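Local coordinates for protein 11S globulin (Wrightia tinctoria, PDB 5WXU) that probably serves as a seed storage protein, a hexameric globulin held as a nutrient reserve, and also binds the plant hormone auxin, at residues A305-T317 and Y450-L462. Residues are numbered along the deposited sequence; the frame is centred on the assembly and turned at random.
Sequences ADIYTSRGGTVST and YNREEITVLDPEL. Unlike the reference sequence in segment 450-462: Asp459 (reference Gly).
Strand 457-458 packs against one side of the hairpin of strands 307-309 and 313-317, running roughly along strand 307-309, with Thr309 and Val457 5.8 Å apart between CA atoms and Gly312 and Asp459 4.3 Å. The one direct hydrogen bond between the segments runs from Thr309 OG1 to Val457 O, 2.9 Å long, the hydroxyl tilted 31° from the carbonyl plane. Thr309 suits this place because its two branches do different work: with CG2 anti to the backbone N (OG1 chi1 -63°), the hydroxyl reaches the carbonyl while the methyl lies 4.1 Å from Glu454 CG. A valine at this position would keep the bulk but would probably leave Val457 O without its hydroxyl donor. Val457 is the apolar wedge: its CG1 packs against the hairpin turn, 3.3 Å from Gly313 N, and its CG2 meets Val315 CG2 and, less closely, Ile307 CG2. A side chain on Gly312 would probably press on Val457 CG1 and Leu458 O, and at Gly313 the backbone angles would drive a CB into the preceding carbonyl; both glycines face Thr309 in a classic beta bulge. Pro460 CD sits 3.0 Å from Arg311 O, which accepts from a water leading to Glu461 OE2, a loose tie since Glu461 is poorly ordered. Asp459 forms an Asx turn, its OD1 taking the N-H of Glu461. Arg452 NH1 bonds nearly straight to Asp459 O and forms a salt bridge, its hydrogen bond weak, with Glu454 OE2, which also accepts from Asp459 N. Ile455 lies about 5 Å, by its side chain, from a bound indole-3-acetic acid, so the contact borders the auxin site. It joins the outer hairpin of one sheet of the second cupin domain to the C-terminal strand of the other, which pairs with strand 343-349; Val457 packs on Leu338 and Ile344 between them, and Tyr308 and Thr309 continue the sheet in parallel into a second subunit.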
loop_
_atom_site.group_PDB
_atom_site.type_symbol
_atom_site.label_atom_id
_atom_site.label_comp_id
_atom_site.label_asym_id
_atom_site.label_seq_id
_atom_site.Cartn_x
_atom_site.Cartn_y
_atom_site.Cartn_z
ATOM N N ALA B 305 -29.383 -6.350 2.148
ATOM C CA ALA B 305 -29.068 -7.454 1.320
ATOM C C ALA B 305 -28.221 -6.970 0.155
ATOM O O ALA B 305 -28.458 -5.899 -0.407
ATOM C CB ALA B 305 -30.327 -8.018 0.757
ATOM N N ASP B 306 -27.301 -7.824 -0.182
ATOM C CA ASP B 306 -26.466 -7.646 -1.362
ATOM C C ASP B 306 -26.934 -8.506 -2.521
ATOM O O ASP B 306 -26.687 -8.152 -3.660
ATOM C CB ASP B 306 -25.030 -7.934 -0.976
ATOM C CG ASP B 306 -24.490 -6.908 0.053
ATOM O OD1 ASP B 306 -24.663 -5.681 -0.140
ATOM O OD2 ASP B 306 -23.916 -7.311 1.073
ATOM N N ILE B 307 -27.421 -9.709 -2.241
ATOM C CA ILE B 307 -28.034 -10.610 -3.206
ATOM C C ILE B 307 -29.469 -10.851 -2.731
ATOM O O ILE B 307 -29.685 -11.155 -1.586
ATOM C CB ILE B 307 -27.361 -12.004 -3.315
ATOM C CG1 ILE B 307 -25.806 -11.947 -3.309
ATOM C CG2 ILE B 307 -27.926 -12.730 -4.534
ATOM C CD1 ILE B 307 -25.176 -11.282 -4.475
ATOM N N TYR B 308 -30.433 -10.798 -3.638
ATOM C CA TYR B 308 -31.839 -11.044 -3.299
ATOM C C TYR B 308 -32.488 -11.698 -4.474
ATOM O O TYR B 308 -32.367 -11.247 -5.603
ATOM C CB TYR B 308 -32.565 -9.769 -3.000
ATOM C CG TYR B 308 -34.071 -9.910 -2.957
ATOM C CD1 TYR B 308 -34.681 -10.822 -2.066
ATOM C CD2 TYR B 308 -34.890 -9.197 -3.827
ATOM C CE1 TYR B 308 -36.042 -10.940 -2.016
ATOM C CE2 TYR B 308 -36.268 -9.295 -3.756
ATOM C CZ TYR B 308 -36.837 -10.207 -2.873
ATOM O OH TYR B 308 -38.216 -10.274 -2.801
ATOM N N THR B 309 -33.079 -12.857 -4.196
ATOM C CA THR B 309 -33.931 -13.544 -5.131
ATOM C C THR B 309 -35.311 -13.607 -4.518
ATOM O O THR B 309 -35.501 -14.143 -3.421
ATOM C CB THR B 309 -33.382 -14.909 -5.418
ATOM O OG1 THR B 309 -32.085 -14.791 -6.060
ATOM C CG2 THR B 309 -34.369 -15.707 -6.417
ATOM N N SER B 310 -36.276 -13.038 -5.231
ATOM C CA SER B 310 -37.634 -13.039 -4.793
ATOM C C SER B 310 -38.114 -14.486 -4.594
ATOM O O SER B 310 -37.827 -15.387 -5.413
ATOM C CB SER B 310 -38.439 -12.310 -5.866
ATOM O OG SER B 310 -39.772 -12.364 -5.547
ATOM N N ARG B 311 -38.808 -14.697 -3.471
ATOM C CA ARG B 311 -39.217 -16.074 -3.058
ATOM C C ARG B 311 -38.104 -17.023 -2.611
ATOM O O ARG B 311 -38.376 -18.183 -2.255
ATOM C CB ARG B 311 -40.059 -16.775 -4.159
ATOM C CG ARG B 311 -41.175 -15.880 -4.715
ATOM C CD ARG B 311 -42.111 -16.605 -5.660
ATOM N NE ARG B 311 -43.249 -15.732 -6.007
ATOM C CZ ARG B 311 -44.268 -16.066 -6.813
ATOM N NH1 ARG B 311 -44.323 -17.260 -7.398
ATOM N NH2 ARG B 311 -45.251 -15.200 -7.029
ATOM N N GLY B 312 -36.840 -16.574 -2.672
ATOM C CA GLY B 312 -35.719 -17.408 -2.341
ATOM C C GLY B 312 -35.057 -16.926 -1.048
ATOM O O GLY B 312 -34.858 -17.695 -0.134
ATOM N N GLY B 313 -34.643 -15.681 -1.021
ATOM C CA GLY B 313 -34.103 -15.034 0.202
ATOM C C GLY B 313 -32.947 -14.075 -0.138
ATOM O O GLY B 313 -32.880 -13.535 -1.265
ATOM N N THR B 314 -32.114 -13.847 0.877
ATOM C CA THR B 314 -31.044 -12.817 0.846
ATOM C C THR B 314 -29.722 -13.342 1.359
ATOM O O THR B 314 -29.644 -14.175 2.240
ATOM C CB THR B 314 -31.399 -11.580 1.699
ATOM O OG1 THR B 314 -31.712 -11.929 3.067
ATOM C CG2 THR B 314 -32.580 -10.880 1.165
ATOM N N VAL B 315 -28.683 -12.738 0.792
ATOM C CA VAL B 315 -27.334 -12.730 1.366
ATOM C C VAL B 315 -26.917 -11.301 1.692
ATOM O O VAL B 315 -27.003 -10.393 0.826
ATOM C CB VAL B 315 -26.306 -13.401 0.417
ATOM C CG1 VAL B 315 -24.957 -13.491 1.112
ATOM C CG2 VAL B 315 -26.725 -14.800 0.148
ATOM N N SER B 316 -26.397 -11.090 2.925
ATOM C CA SER B 316 -25.947 -9.749 3.360
ATOM C C SER B 316 -24.500 -9.973 3.823
ATOM O O SER B 316 -24.220 -10.691 4.804
ATOM C CB SER B 316 -26.825 -9.143 4.424
ATOM O OG SER B 316 -28.149 -9.170 3.980
ATOM N N THR B 317 -23.585 -9.478 2.974
ATOM C CA THR B 317 -22.121 -9.695 3.147
ATOM C C THR B 317 -21.457 -8.568 3.966
ATOM O O THR B 317 -21.924 -7.423 4.010
ATOM C CB THR B 317 -21.388 -9.653 1.809
ATOM O OG1 THR B 317 -21.408 -8.283 1.314
ATOM C CG2 THR B 317 -21.903 -10.672 0.860
ATOM N N TYR B 450 -27.415 -23.428 -18.177
ATOM C CA TYR B 450 -28.437 -22.390 -18.192
ATOM C C TYR B 450 -29.757 -22.587 -17.480
ATOM O O TYR B 450 -30.507 -21.634 -17.384
ATOM C CB TYR B 450 -28.691 -21.972 -19.647
ATOM C CG TYR B 450 -27.431 -21.603 -20.382
ATOM C CD1 TYR B 450 -26.627 -20.564 -19.919
ATOM C CD2 TYR B 450 -27.003 -22.275 -21.525
ATOM C CE1 TYR B 450 -25.478 -20.197 -20.580
ATOM C CE2 TYR B 450 -25.829 -21.937 -22.191
ATOM C CZ TYR B 450 -25.052 -20.889 -21.710
ATOM O OH TYR B 450 -23.912 -20.489 -22.318
ATOM N N ASN B 451 -30.050 -23.762 -16.918
ATOM C CA ASN B 451 -31.391 -24.032 -16.350
ATOM C C ASN B 451 -31.703 -23.145 -15.138
ATOM O O ASN B 451 -32.830 -22.696 -14.992
ATOM C CB ASN B 451 -31.623 -25.534 -15.990
ATOM C CG ASN B 451 -32.098 -26.396 -17.202
ATOM O OD1 ASN B 451 -32.132 -25.924 -18.305
ATOM N ND2 ASN B 451 -32.502 -27.647 -16.951
ATOM N N ARG B 452 -30.715 -22.881 -14.302
ATOM C CA ARG B 452 -30.857 -21.881 -13.228
ATOM C C ARG B 452 -30.251 -20.531 -13.650
ATOM O O ARG B 452 -29.030 -20.435 -13.880
ATOM C CB ARG B 452 -30.201 -22.385 -11.969
ATOM C CG ARG B 452 -30.915 -23.626 -11.424
ATOM C CD ARG B 452 -32.165 -23.193 -10.708
ATOM N NE ARG B 452 -32.457 -24.144 -9.697
ATOM C CZ ARG B 452 -33.288 -23.941 -8.697
ATOM N NH1 ARG B 452 -33.989 -22.813 -8.583
ATOM N NH2 ARG B 452 -33.440 -24.929 -7.867
ATOM N N GLU B 453 -31.105 -19.514 -13.708
ATOM C CA GLU B 453 -30.724 -18.169 -14.089
ATOM C C GLU B 453 -30.472 -17.270 -12.886
ATOM O O GLU B 453 -30.100 -16.148 -13.039
ATOM C CB GLU B 453 -31.779 -17.541 -15.032
ATOM C CG GLU B 453 -31.700 -18.132 -16.460
ATOM C CD GLU B 453 -30.304 -17.957 -17.116
ATOM O OE1 GLU B 453 -29.669 -16.855 -16.952
ATOM O OE2 GLU B 453 -29.816 -18.931 -17.766
ATOM N N GLU B 454 -30.643 -17.802 -11.691
ATOM C CA GLU B 454 -30.391 -17.039 -10.469
ATOM C C GLU B 454 -28.899 -16.854 -10.290
ATOM O O GLU B 454 -28.135 -17.606 -10.813
ATOM C CB GLU B 454 -30.887 -17.751 -9.205
ATOM C CG GLU B 454 -32.407 -18.019 -9.174
ATOM C CD GLU B 454 -32.811 -19.450 -9.607
ATOM O OE1 GLU B 454 -32.243 -20.033 -10.543
ATOM O OE2 GLU B 454 -33.704 -19.994 -8.963
ATOM N N ILE B 455 -28.541 -15.874 -9.465
ATOM C CA ILE B 455 -27.203 -15.807 -8.835
ATOM C C ILE B 455 -27.374 -16.112 -7.374
ATOM O O ILE B 455 -28.124 -15.395 -6.673
ATOM C CB ILE B 455 -26.564 -14.409 -8.988
ATOM C CG1 ILE B 455 -26.242 -14.164 -10.462
ATOM C CG2 ILE B 455 -25.322 -14.288 -8.157
ATOM C CD1 ILE B 455 -25.676 -12.756 -10.835
ATOM N N THR B 456 -26.638 -17.137 -6.926
ATOM C CA THR B 456 -26.470 -17.520 -5.516
ATOM C C THR B 456 -27.686 -17.999 -4.728
ATOM O O THR B 456 -27.613 -19.099 -4.099
ATOM C CB THR B 456 -25.769 -16.372 -4.745
ATOM O OG1 THR B 456 -24.483 -16.153 -5.346
ATOM C CG2 THR B 456 -25.627 -16.649 -3.262
ATOM N N VAL B 457 -28.753 -17.199 -4.691
ATOM C CA VAL B 457 -29.984 -17.570 -3.959
ATOM C C VAL B 457 -30.966 -18.199 -4.909
ATOM O O VAL B 457 -31.338 -17.563 -5.858
ATOM C CB VAL B 457 -30.625 -16.384 -3.187
ATOM C CG1 VAL B 457 -31.841 -16.881 -2.398
ATOM C CG2 VAL B 457 -29.611 -15.849 -2.190
ATOM N N LEU B 458 -31.314 -19.475 -4.674
ATOM C CA LEU B 458 -32.201 -20.210 -5.544
ATOM C C LEU B 458 -33.633 -20.144 -5.058
ATOM O O LEU B 458 -33.919 -20.444 -3.924
ATOM C CB LEU B 458 -31.783 -21.665 -5.716
ATOM C CG LEU B 458 -30.368 -21.862 -6.234
ATOM C CD1 LEU B 458 -29.892 -23.272 -6.265
ATOM C CD2 LEU B 458 -30.212 -21.197 -7.634
ATOM N N ASP B 459 -34.502 -19.858 -6.018
ATOM C CA ASP B 459 -35.969 -19.848 -5.865
ATOM C C ASP B 459 -36.398 -21.323 -5.647
ATOM O O ASP B 459 -35.964 -22.211 -6.393
ATOM C CB ASP B 459 -36.502 -19.292 -7.183
ATOM C CG ASP B 459 -37.871 -18.693 -7.086
ATOM O OD1 ASP B 459 -38.779 -19.283 -6.428
ATOM O OD2 ASP B 459 -38.063 -17.647 -7.763
ATOM N N PRO B 460 -37.207 -21.613 -4.628
ATOM C CA PRO B 460 -37.687 -23.013 -4.567
ATOM C C PRO B 460 -38.628 -23.300 -5.777
ATOM O O PRO B 460 -38.636 -24.412 -6.223
ATOM C CB PRO B 460 -38.415 -23.090 -3.239
ATOM C CG PRO B 460 -38.700 -21.668 -2.844
ATOM C CD PRO B 460 -37.825 -20.748 -3.617
ATOM N N GLU B 461 -39.304 -22.271 -6.337
ATOM C CA GLU B 461 -40.253 -22.433 -7.471
ATOM C C GLU B 461 -39.621 -22.400 -8.908
ATOM O O GLU B 461 -40.287 -21.955 -9.856
ATOM C CB GLU B 461 -41.429 -21.391 -7.432
ATOM C CG GLU B 461 -41.707 -20.554 -6.179
ATOM C CD GLU B 461 -42.123 -21.341 -4.957
ATOM O OE1 GLU B 461 -42.328 -22.579 -5.056
ATOM O OE2 GLU B 461 -42.236 -20.694 -3.886
ATOM N N LEU B 462 -38.368 -22.848 -9.084
ATOM C CA LEU B 462 -37.770 -23.015 -10.437
ATOM C C LEU B 462 -36.876 -24.268 -10.498
ATOM O O LEU B 462 -36.104 -24.463 -11.449
ATOM C CB LEU B 462 -36.958 -21.772 -10.858
ATOM C CG LEU B 462 -37.574 -20.359 -10.824
ATOM C CD1 LEU B 462 -36.462 -19.328 -10.960
ATOM C CD2 LEU B 462 -38.631 -20.131 -11.902
HETATM O O HOH W 1 -40.769 -19.081 -1.628
#